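Local structure of alkaline phosphatase (Thermus thermophilus, 7KWD) at residues A[229-233]-A[273-277]; A[138-142]-A[247-251]; A[177-183]-A[222-228]. The protein probably hydrolyses phosphate monoesters as a homodimeric metalloenzyme that binds zinc and magnesium ions. One frame throughout, in Å; residues are numbered along the deposited sequence.

Overall arrangement
Contacts 2 and 3 are built on the central sheet of the alpha/beta fold, and contact 1 lies beyond the C-terminal ends of its strands. Contact 3 pairs strands 176-178 and 222-225; contact 2, its centre about 10 Å away, packs helix 247-259 on the neighbouring strand 135-140. They share a seam: Leu-138 O lies 2.9 Å from Leu-178 N, and Met-250 SD 3.8 Å from Phe-226 CE2. The centre of contact 1 is about 12 Å from that of contact 2. Val-231 N sits 2.8 Å from Thr-141 O, probably hydrogen-bonded. Contact 1 holds zinc ligand Asp-275; in contact 2, Thr-140 is hydrogen-bonded to the magnesium ligand Glu-270.

Contact 1: A[229-233]-A[273-277]; sequences GHVPY and RIDHA. With ZN (zinc ion), chain F.
The loop 229-233 runs in polyproline II conformation from His-230 to Tyr-233 (phi near -60°, psi near 145°) beside the first turn of helix 273-280, the CA atoms of Tyr-233 and Arg-273 6.8 Å apart. Arg-273, chi1 m, reaches into the loop, its NH1 donating to Val-231 O (2.9 Å). Its guanidinium is sandwiched beside the zinc site: on one face lies the ring of Tyr-233 (chi1 m), N-cap of helix 234-239, a cation-pi stack with Arg-273 CZ 4.0 Å from the ring centroid; over the other is His-230 CB, 3.5 Å from Arg-273 NE. Asp-275, its CA-to-CB bond sideways to the loop (chi1 t), binds zinc through OD2 at 2.0 Å, with His-279 and His-433. His-276 ND1 accepts from Arg-273 NE (2.9 Å); His-276 CE1 lies 3.4 Å from His-230 NE2, while His-230 ND1 is hydrogen-bonded with Thr-143 N. Ala-277 fits its small CB 3.6 Å from Tyr-233 CE1. With Glu-350 salt-bridged to Arg-273, the buried charge is compensated and the loop tied to a zinc-binding helix.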
loop_
_atom_site.group_PDB
_atom_site.type_symbol
_atom_site.label_atom_id
_atom_site.label_comp_id
_atom_site.label_asym_id
_atom_site.label_seq_id
_atom_site.Cartn_x
_atom_site.Cartn_y
_atom_site.Cartn_z
ATOM N N GLY A 229 -16.095 19.395 17.819
ATOM C CA GLY A 229 -15.787 18.018 17.478
ATOM C C GLY A 229 -14.297 17.823 17.239
ATOM O O GLY A 229 -13.475 18.292 18.031
ATOM N N HIS A 230 -13.922 17.170 16.138
ATOM C CA HIS A 230 -12.498 16.988 15.859
ATOM C C HIS A 230 -11.825 18.328 15.593
ATOM O O HIS A 230 -12.454 19.291 15.148
ATOM C CB HIS A 230 -12.290 16.103 14.645
ATOM C CG HIS A 230 -12.994 14.797 14.732
ATOM N ND1 HIS A 230 -12.757 13.906 15.747
ATOM C CD2 HIS A 230 -13.910 14.217 13.925
ATOM C CE1 HIS A 230 -13.515 12.835 15.576
ATOM N NE2 HIS A 230 -14.214 12.995 14.469
ATOM N N VAL A 231 -10.536 18.395 15.896
ATOM C CA VAL A 231 -9.752 19.588 15.544
ATOM C C VAL A 231 -9.718 19.716 14.031
ATOM O O VAL A 231 -9.673 18.689 13.324
ATOM C CB VAL A 231 -8.326 19.499 16.120
ATOM C CG1 VAL A 231 -7.543 20.759 15.825
ATOM C CG2 VAL A 231 -8.409 19.241 17.609
ATOM N N PRO A 232 -9.789 20.926 13.479
ATOM C CA PRO A 232 -9.747 21.073 12.021
ATOM C C PRO A 232 -8.489 20.473 11.390
ATOM O O PRO A 232 -7.395 20.490 11.963
ATOM C CB PRO A 232 -9.796 22.598 11.816
ATOM C CG PRO A 232 -10.539 23.120 13.037
ATOM C CD PRO A 232 -10.144 22.187 14.171
ATOM N N TYR A 233 -8.667 20.000 10.156
ATOM C CA TYR A 233 -7.539 19.607 9.322
ATOM C C TYR A 233 -6.470 20.690 9.259
ATOM O O TYR A 233 -6.776 21.891 9.214
ATOM C CB TYR A 233 -8.021 19.314 7.916
ATOM C CG TYR A 233 -8.920 18.138 7.757
ATOM C CD1 TYR A 233 -8.403 16.847 7.798
ATOM C CD2 TYR A 233 -10.290 18.309 7.508
ATOM C CE1 TYR A 233 -9.244 15.732 7.605
ATOM C CE2 TYR A 233 -11.123 17.223 7.328
ATOM C CZ TYR A 233 -10.593 15.933 7.385
ATOM O OH TYR A 233 -11.385 14.825 7.214
ATOM N N ARG A 273 -6.542 12.515 11.864
ATOM C CA ARG A 273 -7.431 12.930 10.785
ATOM C C ARG A 273 -6.856 12.635 9.408
ATOM O O ARG A 273 -7.512 12.919 8.391
ATOM C CB ARG A 273 -7.780 14.417 10.924
ATOM C CG ARG A 273 -8.349 14.753 12.333
ATOM C CD ARG A 273 -9.378 15.892 12.354
ATOM N NE ARG A 273 -10.599 15.477 11.661
ATOM C CZ ARG A 273 -11.470 16.317 11.119
ATOM N NH1 ARG A 273 -11.279 17.631 11.193
ATOM N NH2 ARG A 273 -12.526 15.824 10.501
ATOM N N ILE A 274 -5.670 12.026 9.346
ATOM C CA ILE A 274 -5.249 11.380 8.109
ATOM C C ILE A 274 -6.336 10.424 7.649
ATOM O O ILE A 274 -6.765 10.459 6.492
ATOM C CB ILE A 274 -3.909 10.652 8.306
ATOM C CG1 ILE A 274 -2.790 11.661 8.607
ATOM C CG2 ILE A 274 -3.606 9.768 7.102
ATOM C CD1 ILE A 274 -1.504 10.989 9.136
ATOM N N ASP A 275 -6.797 9.559 8.567
ATOM C CA ASP A 275 -7.920 8.661 8.312
ATOM C C ASP A 275 -9.119 9.419 7.757
ATOM O O ASP A 275 -9.649 9.072 6.704
ATOM C CB ASP A 275 -8.276 7.934 9.617
ATOM C CG ASP A 275 -9.378 6.939 9.461
ATOM O OD1 ASP A 275 -9.195 5.979 8.663
ATOM O OD2 ASP A 275 -10.413 7.099 10.157
ATOM N N HIS A 276 -9.509 10.506 8.422
ATOM C CA HIS A 276 -10.715 11.223 8.031
ATOM C C HIS A 276 -10.590 11.789 6.628
ATOM O O HIS A 276 -11.520 11.694 5.824
ATOM C CB HIS A 276 -11.002 12.351 9.022
ATOM C CG HIS A 276 -11.248 11.858 10.408
ATOM N ND1 HIS A 276 -11.369 12.697 11.482
ATOM C CD2 HIS A 276 -11.366 10.603 10.899
ATOM C CE1 HIS A 276 -11.570 11.992 12.581
ATOM N NE2 HIS A 276 -11.573 10.716 12.255
ATOM N N ALA A 277 -9.448 12.408 6.320
ATOM C CA ALA A 277 -9.271 12.940 4.980
ATOM C C ALA A 277 -9.321 11.825 3.962
ATOM O O ALA A 277 -9.847 12.003 2.861
ATOM C CB ALA A 277 -7.949 13.693 4.871
HETATM ZN ZN ZN F . -11.618 5.572 9.738
#

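Contact 2: A[138-142]-A[247-251]; sequences LVTTT and LKEMV
An alpha/beta layer contact is built here: helix 247-259 lies on one face of the parallel part of the central mixed sheet, nearly antiparallel to strand 135-140. The axes of 138-140 and 247-251 approach to 8.4 Å at 164°, closer than the roughly 10 Å usual for a helix on a sheet, and the register sets Val-139 opposite Met-250 (CA atoms 6.8 Å apart) and Thr-141 opposite Leu-247 (6.4 Å). Leu-138 and Val-139 are in regular beta conformation, Leu-138 bonding through its backbone to strand 176-178 and Val-139 to strand 265-271. Val-139, chi1 t, points at the helix; its CG1 touches Met-250 CB (3.6 Å), Leu-247 CD1 (4.0 Å) and Val-251 CG2 (4.1 Å), so a compact branched residue fills the groove between successive helical turns. Thr-140 turns its side chain away, yet its O meets Met-250 CE at 3.3 Å, the long methionine (chi1 m, chi2 t, chi3 m) bending along the strand. On the far side, Thr-140 OG1 accepts from Thr-142 N at 2.9 Å, closing an ST turn, and hydrogen-bonds Glu-270, a magnesium ligand. Thr-141, at phi/psi -92/-8, breaks the extended run; chi1 p brings its CG2 to 3.9 Å from Leu-247 CD1, whose t,p rotamer carries it back toward the strand. The chemistry is thus divided: the helix side is joined by mostly apolar contacts, the Thr-141 methyl included, with one methyl on a backbone carbonyl, whereas the opposite side of Thr-140 offers a hydroxyl to the magnesium-site carboxylate.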
loop_
_atom_site.group_PDB
_atom_site.type_symbol
_atom_site.label_atom_id
_atom_site.label_comp_id
_atom_site.label_asym_id
_atom_site.label_seq_id
_atom_site.Cartn_x
_atom_site.Cartn_y
_atom_site.Cartn_z
ATOM N N LEU A 138 -2.338 12.045 26.463
ATOM C CA LEU A 138 -3.030 11.752 25.212
ATOM C C LEU A 138 -3.175 13.047 24.411
ATOM O O LEU A 138 -3.770 14.023 24.882
ATOM C CB LEU A 138 -4.402 11.127 25.477
ATOM C CG LEU A 138 -4.413 9.834 26.307
ATOM C CD1 LEU A 138 -5.823 9.412 26.715
ATOM C CD2 LEU A 138 -3.752 8.715 25.516
ATOM N N VAL A 139 -2.643 13.060 23.205
ATOM C CA VAL A 139 -2.660 14.250 22.369
ATOM C C VAL A 139 -3.148 13.842 21.004
ATOM O O VAL A 139 -2.566 12.936 20.382
ATOM C CB VAL A 139 -1.261 14.898 22.265
ATOM C CG1 VAL A 139 -1.342 16.134 21.358
ATOM C CG2 VAL A 139 -0.762 15.296 23.631
ATOM N N THR A 140 -4.193 14.509 20.513
ATOM C CA THR A 140 -4.713 14.096 19.215
ATOM C C THR A 140 -5.420 15.227 18.495
ATOM O O THR A 140 -5.800 16.218 19.105
ATOM C CB THR A 140 -5.689 12.926 19.379
ATOM O OG1 THR A 140 -6.282 12.599 18.124
ATOM C CG2 THR A 140 -6.790 13.302 20.363
ATOM N N THR A 141 -5.576 15.064 17.183
ATOM C CA THR A 141 -6.376 15.974 16.378
ATOM C C THR A 141 -7.826 15.521 16.255
ATOM O O THR A 141 -8.646 16.271 15.710
ATOM C CB THR A 141 -5.784 16.130 14.967
ATOM O OG1 THR A 141 -5.652 14.836 14.356
ATOM C CG2 THR A 141 -4.431 16.823 15.010
ATOM N N THR A 142 -8.163 14.315 16.724
ATOM C CA THR A 142 -9.561 13.953 16.852
ATOM C C THR A 142 -10.117 14.526 18.155
ATOM O O THR A 142 -9.387 15.128 18.960
ATOM C CB THR A 142 -9.746 12.431 16.830
ATOM O OG1 THR A 142 -9.144 11.868 18.005
ATOM C CG2 THR A 142 -9.109 11.798 15.578
ATOM N N LEU A 247 -1.137 20.104 15.564
ATOM C CA LEU A 247 -0.695 18.977 16.385
ATOM C C LEU A 247 0.622 19.315 17.090
ATOM O O LEU A 247 0.791 19.035 18.289
ATOM C CB LEU A 247 -0.587 17.727 15.528
ATOM C CG LEU A 247 -0.335 16.427 16.320
ATOM C CD1 LEU A 247 -1.386 16.204 17.377
ATOM C CD2 LEU A 247 -0.297 15.259 15.326
ATOM N N LYS A 248 1.548 19.961 16.373
ATOM C CA LYS A 248 2.826 20.333 16.979
ATOM C C LYS A 248 2.626 21.182 18.223
ATOM O O LYS A 248 3.264 20.940 19.268
ATOM C CB LYS A 248 3.687 21.100 15.963
ATOM C CG LYS A 248 5.052 21.559 16.525
ATOM C CD LYS A 248 5.801 22.358 15.445
ATOM C CE LYS A 248 7.247 22.682 15.831
ATOM N NZ LYS A 248 7.859 23.548 14.773
ATOM N N GLU A 249 1.770 22.204 18.132
ATOM C CA GLU A 249 1.556 23.091 19.279
ATOM C C GLU A 249 1.054 22.316 20.485
ATOM O O GLU A 249 1.394 22.635 21.629
ATOM C CB GLU A 249 0.558 24.204 18.918
ATOM C CG GLU A 249 1.197 25.353 18.113
ATOM C CD GLU A 249 0.201 26.350 17.508
ATOM O OE1 GLU A 249 -0.939 25.980 17.126
ATOM O OE2 GLU A 249 0.585 27.525 17.403
ATOM N N MET A 250 0.211 21.318 20.252
ATOM C CA MET A 250 -0.293 20.509 21.359
ATOM C C MET A 250 0.817 19.645 21.946
ATOM O O MET A 250 0.976 19.588 23.169
ATOM C CB MET A 250 -1.473 19.659 20.874
ATOM C CG MET A 250 -2.755 20.478 20.672
ATOM S SD MET A 250 -4.240 19.519 20.373
ATOM C CE MET A 250 -4.250 19.127 18.744
ATOM N N VAL A 251 1.631 19.001 21.098
ATOM C CA VAL A 251 2.763 18.234 21.632
ATOM C C VAL A 251 3.737 19.136 22.404
ATOM O O VAL A 251 4.247 18.753 23.469
ATOM C CB VAL A 251 3.467 17.471 20.496
ATOM C CG1 VAL A 251 4.700 16.802 21.016
ATOM C CG2 VAL A 251 2.519 16.405 19.890
#

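Contact 3: A[177-183]-A[222-228]; sequences YLGGGDR and LLGVFAD
At its apolar centre this parallel beta ladder, part of the central mixed sheet of the alpha/beta fold, sets Leu-178 (m,t) on one face, its CD2 4.0 Å from the ring edge of Phe-226 at CE2 and 4.1 Å from Leu-222 CD1; Met-250 of helix 247-259 packs against Leu-178 and Phe-226. Gly-224, level with Leu-178 (CA atoms 4.6 Å apart), must lack a side chain, since a CB would clash with Leu-178 CD2. Tyr-177, Leu-223 and Val-225 point to the other face, under helix 196-202, with Tyr-177 CB 3.8 Å from Leu-223 CD1. The strands are laced by Tyr-177 N to Leu-222 O (3.0 Å), Gly-224 N to Tyr-177 O (2.8 Å), Gly-179 N to Gly-224 O (2.9 Å) and Phe-226 N to Gly-179 O (3.0 Å). The chain turns a corner at Gly-179, and Gly-181, at phi/psi 100/40, takes a conformation that calls for glycine. Both segments then leave the sheet still paired: Asp-182 N donates to Ala-227 O at 2.8 Å. At the polar edge Asp-182 is hydrogen-bonded to Tyr-197 and Asn-186, while Asp-228 forms a salt bridge with Arg-189. Last comes the bond from Arg-183 N to Asp-228 O, 3.0 Å and nearly straight at 174°.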
loop_
_atom_site.group_PDB
_atom_site.type_symbol
_atom_site.label_atom_id
_atom_site.label_comp_id
_atom_site.label_asym_id
_atom_site.label_seq_id
_atom_site.Cartn_x
_atom_site.Cartn_y
_atom_site.Cartn_z
ATOM N N TYR A 177 -4.401 15.723 28.654
ATOM C CA TYR A 177 -5.398 15.383 27.652
ATOM C C TYR A 177 -5.543 16.585 26.727
ATOM O O TYR A 177 -5.967 17.651 27.180
ATOM C CB TYR A 177 -6.768 15.111 28.275
ATOM C CG TYR A 177 -6.927 13.938 29.197
ATOM C CD1 TYR A 177 -6.990 12.642 28.696
ATOM C CD2 TYR A 177 -7.114 14.129 30.554
ATOM C CE1 TYR A 177 -7.196 11.564 29.538
ATOM C CE2 TYR A 177 -7.294 13.062 31.409
ATOM C CZ TYR A 177 -7.348 11.781 30.897
ATOM O OH TYR A 177 -7.542 10.717 31.736
ATOM N N LEU A 178 -5.253 16.413 25.439
ATOM C CA LEU A 178 -5.334 17.502 24.478
ATOM C C LEU A 178 -5.952 17.004 23.191
ATOM O O LEU A 178 -5.509 15.994 22.641
ATOM C CB LEU A 178 -3.962 18.083 24.161
ATOM C CG LEU A 178 -3.186 18.720 25.288
ATOM C CD1 LEU A 178 -1.778 18.991 24.836
ATOM C CD2 LEU A 178 -3.870 20.000 25.776
ATOM N N GLY A 179 -6.952 17.726 22.706
ATOM C CA GLY A 179 -7.602 17.377 21.451
ATOM C C GLY A 179 -8.880 18.178 21.267
ATOM O O GLY A 179 -9.022 19.276 21.818
ATOM N N GLY A 180 -9.786 17.612 20.458
ATOM C CA GLY A 180 -11.097 18.182 20.224
ATOM C C GLY A 180 -12.151 17.660 21.194
ATOM O O GLY A 180 -11.858 16.970 22.169
ATOM N N GLY A 181 -13.411 17.988 20.890
ATOM C CA GLY A 181 -14.544 17.395 21.580
ATOM C C GLY A 181 -15.195 18.217 22.685
ATOM O O GLY A 181 -15.624 17.668 23.701
ATOM N N ASP A 182 -15.330 19.533 22.482
ATOM C CA ASP A 182 -16.032 20.343 23.488
ATOM C C ASP A 182 -17.459 19.831 23.710
ATOM O O ASP A 182 -17.995 19.940 24.824
ATOM C CB ASP A 182 -16.024 21.820 23.064
ATOM C CG ASP A 182 -16.624 22.742 24.115
ATOM O OD1 ASP A 182 -16.122 22.793 25.250
ATOM O OD2 ASP A 182 -17.606 23.417 23.784
ATOM N N ARG A 183 -18.077 19.254 22.674
ATOM C CA ARG A 183 -19.435 18.752 22.820
ATOM C C ARG A 183 -19.571 17.720 23.936
ATOM O O ARG A 183 -20.697 17.501 24.411
ATOM C CB ARG A 183 -19.926 18.182 21.481
ATOM C CG ARG A 183 -19.334 16.840 21.046
ATOM C CD ARG A 183 -19.643 16.506 19.545
ATOM N NE ARG A 183 -20.927 15.823 19.447
ATOM C CZ ARG A 183 -21.155 14.685 18.789
ATOM N NH1 ARG A 183 -20.181 14.054 18.132
ATOM N NH2 ARG A 183 -22.379 14.169 18.804
ATOM N N LEU A 222 -3.090 19.232 32.479
ATOM C CA LEU A 222 -3.747 19.978 31.417
ATOM C C LEU A 222 -4.924 19.202 30.841
ATOM O O LEU A 222 -4.793 18.031 30.479
ATOM C CB LEU A 222 -2.776 20.249 30.259
ATOM C CG LEU A 222 -2.075 21.569 30.126
ATOM C CD1 LEU A 222 -1.475 21.600 28.725
ATOM C CD2 LEU A 222 -3.038 22.714 30.320
ATOM N N LEU A 223 -6.042 19.879 30.690
ATOM C CA LEU A 223 -7.107 19.446 29.813
ATOM C C LEU A 223 -7.267 20.546 28.786
ATOM O O LEU A 223 -7.589 21.679 29.141
ATOM C CB LEU A 223 -8.402 19.206 30.574
ATOM C CG LEU A 223 -9.611 19.012 29.669
ATOM C CD1 LEU A 223 -9.426 17.780 28.768
ATOM C CD2 LEU A 223 -10.896 18.852 30.454
ATOM N N GLY A 224 -7.023 20.224 27.525
ATOM C CA GLY A 224 -7.191 21.181 26.445
ATOM C C GLY A 224 -8.110 20.649 25.367
ATOM O O GLY A 224 -7.869 19.582 24.798
ATOM N N VAL A 225 -9.193 21.380 25.107
ATOM C CA VAL A 225 -10.258 20.985 24.193
ATOM C C VAL A 225 -10.486 22.189 23.291
ATOM O O VAL A 225 -10.869 23.259 23.772
ATOM C CB VAL A 225 -11.534 20.587 24.948
ATOM C CG1 VAL A 225 -12.595 20.112 24.027
ATOM C CG2 VAL A 225 -11.276 19.460 25.947
ATOM N N PHE A 226 -10.234 22.025 21.988
ATOM C CA PHE A 226 -10.051 23.158 21.107
ATOM C C PHE A 226 -11.065 23.309 19.991
ATOM O O PHE A 226 -10.976 24.280 19.231
ATOM C CB PHE A 226 -8.641 23.076 20.507
ATOM C CG PHE A 226 -7.570 23.013 21.540
ATOM C CD1 PHE A 226 -7.153 24.158 22.204
ATOM C CD2 PHE A 226 -7.022 21.801 21.895
ATOM C CE1 PHE A 226 -6.166 24.085 23.194
ATOM C CE2 PHE A 226 -6.057 21.702 22.869
ATOM C CZ PHE A 226 -5.613 22.842 23.528
ATOM N N ALA A 227 -12.018 22.388 19.874
ATOM C CA ALA A 227 -13.077 22.458 18.881
ATOM C C ALA A 227 -14.295 21.721 19.419
ATOM O O ALA A 227 -14.198 20.920 20.365
ATOM C CB ALA A 227 -12.636 21.860 17.533
ATOM N N ASP A 228 -15.453 21.982 18.797
ATOM C CA ASP A 228 -16.667 21.301 19.235
ATOM C C ASP A 228 -16.529 19.801 19.034
ATOM O O ASP A 228 -16.838 19.014 19.941
ATOM C CB ASP A 228 -17.908 21.786 18.483
ATOM C CG ASP A 228 -19.185 21.252 19.115
ATOM O OD1 ASP A 228 -19.506 21.700 20.236
ATOM O OD2 ASP A 228 -19.820 20.357 18.526
#